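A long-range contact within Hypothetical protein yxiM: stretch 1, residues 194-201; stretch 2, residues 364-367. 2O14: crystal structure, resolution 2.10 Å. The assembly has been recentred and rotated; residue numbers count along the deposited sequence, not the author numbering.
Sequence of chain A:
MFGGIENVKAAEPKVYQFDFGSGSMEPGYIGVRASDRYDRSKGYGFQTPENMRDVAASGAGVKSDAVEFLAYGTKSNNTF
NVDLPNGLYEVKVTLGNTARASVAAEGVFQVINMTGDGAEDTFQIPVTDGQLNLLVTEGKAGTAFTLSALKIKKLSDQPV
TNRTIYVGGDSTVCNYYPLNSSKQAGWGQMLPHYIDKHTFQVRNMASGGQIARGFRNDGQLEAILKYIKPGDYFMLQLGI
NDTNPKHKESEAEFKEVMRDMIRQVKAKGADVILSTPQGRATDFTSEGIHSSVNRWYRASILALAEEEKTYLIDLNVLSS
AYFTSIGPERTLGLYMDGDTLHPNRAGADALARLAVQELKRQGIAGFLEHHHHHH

Stretch 1 (194-201) YIDKHTFQ
Stretch 2, residues 364-367: IAGF

Contact between residues 194-201 and 364-367 of yxiM, two segments of one chain whose touching residues lie at least 165 positions apart in sequence. The contact is small, burying 194 Å² with both sides summed, and most of it rests on F200, F367 and G366. Across the stretches CA of I195 lies 6.8 Å from CA of F367, and CA of T199 lies 7.1 Å from CA of G366.

Residues 364-367 form a type II beta turn, closed by a hydrogen bond from F367 N to I364 O of 3.1 Å. Its corner residues have phi/psi of -43/123° at A365 and 104/-18° at G366; I364 (-70/125°) leads in, with chi1 -67° (m) and chi2 174° (t). The backbone angles of G366 call for glycine by themselves, because a CB there would be jammed against the carbonyl O of A365. The packing makes the same demand: an ideal CB on G366 would point toward the first stretch and lie 2.4 Å from F200 CZ, a clash.

F200 (phi/psi -134/149°, chi1 -64° (m), chi2 105°) is buried and directs its CA-to-CB bond toward the turn. Its ring edge meets two turn carbonyls near the ring plane, with F200 CE1 3.3 Å from G366 O and F200 CZ 4.1 Å from A365 O. The F200 and F367 rings are near parallel, at 20°, but slid apart: their centroids are 5.1 Å apart and they barely overlap. F200 CE1 lies over one face of the F367 ring, and its closest atom there is F367 CZ at 4.2 Å.

F367 (phi -111°, chi1 -58° (m), chi2 90°) leaves its backbone sideways, but the end of its side chain comes nearer to the first stretch. I195 (-118/167°, chi1 80° (p), chi2 -64° (m)) meets the edge of this ring, placing CG2 3.9 Å from F367 CE2. Its CA-to-CB bond points toward the turn while the end of the side chain leads away. F367 thus packs against F200 over a face and I195 at its edge, both apolar contacts.

The first stretch bends between these two partners. D196 (-82/120°), K197 (-64/-23°), H198 (-81/-5°) and T199 (-112/-43°) carry the chain round so that D196 O accepts hydrogen bonds from T199 N and F200 N, each 2.9 Å. The side chains reinforce the bend: T199 OG1 (chi1 -58°, m) donates to D196 OD2 at 2.8 Å, with D196 chi1 at -179° (t). The CA-to-CB bond of T199 points toward the turn, and T199 CG2 lies 4.0 Å from G366 O.

No direct hydrogen bond joins the stretches. Instead one water bridges their backbones, accepting from D196 N at 2.8 Å and donating to G366 O at 3.2 Å, so this carbonyl binds solvent while also lying against the F200 edge.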

# COMPACT_ATOMS: atom_id res chain seq x y z
N TYR A 194 0.32 2.01 15.98
CA TYR A 194 1.35 1.65 16.94
C TYR A 194 2.65 2.44 16.89
O TYR A 194 3.48 2.30 17.79
CB TYR A 194 1.64 0.15 16.85
CG TYR A 194 0.54 -0.68 17.43
CD1 TYR A 194 0.34 -0.73 18.81
CD2 TYR A 194 -0.35 -1.38 16.62
CE1 TYR A 194 -0.71 -1.45 19.37
CE2 TYR A 194 -1.40 -2.10 17.16
CZ TYR A 194 -1.58 -2.13 18.54
OH TYR A 194 -2.63 -2.82 19.09
N ILE A 195 2.85 3.25 15.87
CA ILE A 195 4.06 4.06 15.81
C ILE A 195 3.61 5.52 15.84
O ILE A 195 2.43 5.81 15.67
CB ILE A 195 4.90 3.78 14.53
CG1 ILE A 195 4.32 4.53 13.33
CG2 ILE A 195 4.94 2.28 14.25
CD1 ILE A 195 2.95 4.08 12.95
N ASP A 196 4.55 6.43 16.06
CA ASP A 196 4.21 7.84 16.12
C ASP A 196 4.11 8.47 14.73
O ASP A 196 5.08 8.47 13.97
CB ASP A 196 5.23 8.61 16.95
CG ASP A 196 4.90 10.08 17.06
OD1 ASP A 196 3.80 10.41 17.55
OD2 ASP A 196 5.74 10.92 16.66
N LYS A 197 2.93 8.99 14.40
CA LYS A 197 2.71 9.61 13.10
C LYS A 197 3.57 10.86 12.91
O LYS A 197 3.84 11.27 11.78
CB LYS A 197 1.23 9.99 12.94
CG LYS A 197 0.92 10.69 11.62
CD LYS A 197 -0.56 11.03 11.50
CE LYS A 197 -0.86 11.74 10.18
NZ LYS A 197 -0.50 10.91 8.99
N HIS A 198 4.01 11.45 14.02
CA HIS A 198 4.85 12.64 13.96
C HIS A 198 6.29 12.23 13.68
O HIS A 198 7.17 13.07 13.51
CB HIS A 198 4.78 13.40 15.29
CG HIS A 198 3.38 13.65 15.77
ND1 HIS A 198 2.47 14.40 15.05
CD2 HIS A 198 2.73 13.23 16.88
CE1 HIS A 198 1.32 14.43 15.70
NE2 HIS A 198 1.45 13.73 16.81
N THR A 199 6.53 10.92 13.65
CA THR A 199 7.86 10.38 13.40
C THR A 199 7.92 9.68 12.05
O THR A 199 8.88 9.83 11.29
CB THR A 199 8.28 9.37 14.49
OG1 THR A 199 8.24 10.00 15.77
CG2 THR A 199 9.69 8.85 14.22
N PHE A 200 6.89 8.90 11.74
CA PHE A 200 6.85 8.16 10.49
C PHE A 200 5.53 8.25 9.75
O PHE A 200 4.46 8.38 10.34
CB PHE A 200 7.10 6.67 10.71
CG PHE A 200 8.46 6.34 11.23
CD1 PHE A 200 8.64 5.97 12.56
CD2 PHE A 200 9.56 6.34 10.38
CE1 PHE A 200 9.89 5.60 13.04
CE2 PHE A 200 10.82 5.97 10.85
CZ PHE A 200 10.98 5.59 12.18
N GLN A 201 5.63 8.17 8.43
CA GLN A 201 4.47 8.13 7.56
C GLN A 201 4.46 6.64 7.25
O GLN A 201 5.52 6.01 7.23
CB GLN A 201 4.69 8.91 6.26
CG GLN A 201 4.39 10.39 6.33
CD GLN A 201 2.99 10.68 6.82
OE1 GLN A 201 2.75 10.79 8.02
NE2 GLN A 201 2.04 10.77 5.89
N ILE A 364 15.47 -0.37 17.82
CA ILE A 364 15.64 0.14 16.46
C ILE A 364 15.22 1.60 16.38
O ILE A 364 14.10 1.96 16.74
CB ILE A 364 14.86 -0.72 15.46
CG1 ILE A 364 15.47 -2.12 15.41
CG2 ILE A 364 14.87 -0.07 14.09
CD1 ILE A 364 14.70 -3.10 14.56
N ALA A 365 16.14 2.43 15.89
CA ALA A 365 15.92 3.87 15.77
C ALA A 365 14.56 4.30 15.22
O ALA A 365 14.17 3.90 14.13
CB ALA A 365 17.03 4.48 14.91
N GLY A 366 13.85 5.11 16.00
CA GLY A 366 12.55 5.59 15.59
C GLY A 366 11.38 4.92 16.28
O GLY A 366 10.26 5.44 16.27
N PHE A 367 11.63 3.76 16.87
CA PHE A 367 10.57 3.02 17.56
C PHE A 367 10.75 3.00 19.07
O PHE A 367 9.73 3.08 19.78
CB PHE A 367 10.48 1.59 17.02
CG PHE A 367 10.23 1.52 15.55
CD1 PHE A 367 11.29 1.49 14.64
CD2 PHE A 367 8.93 1.50 15.06
CE1 PHE A 367 11.05 1.44 13.27
CE2 PHE A 367 8.68 1.45 13.68
CZ PHE A 367 9.75 1.42 12.79
O HOH W 1 7.10 5.32 16.25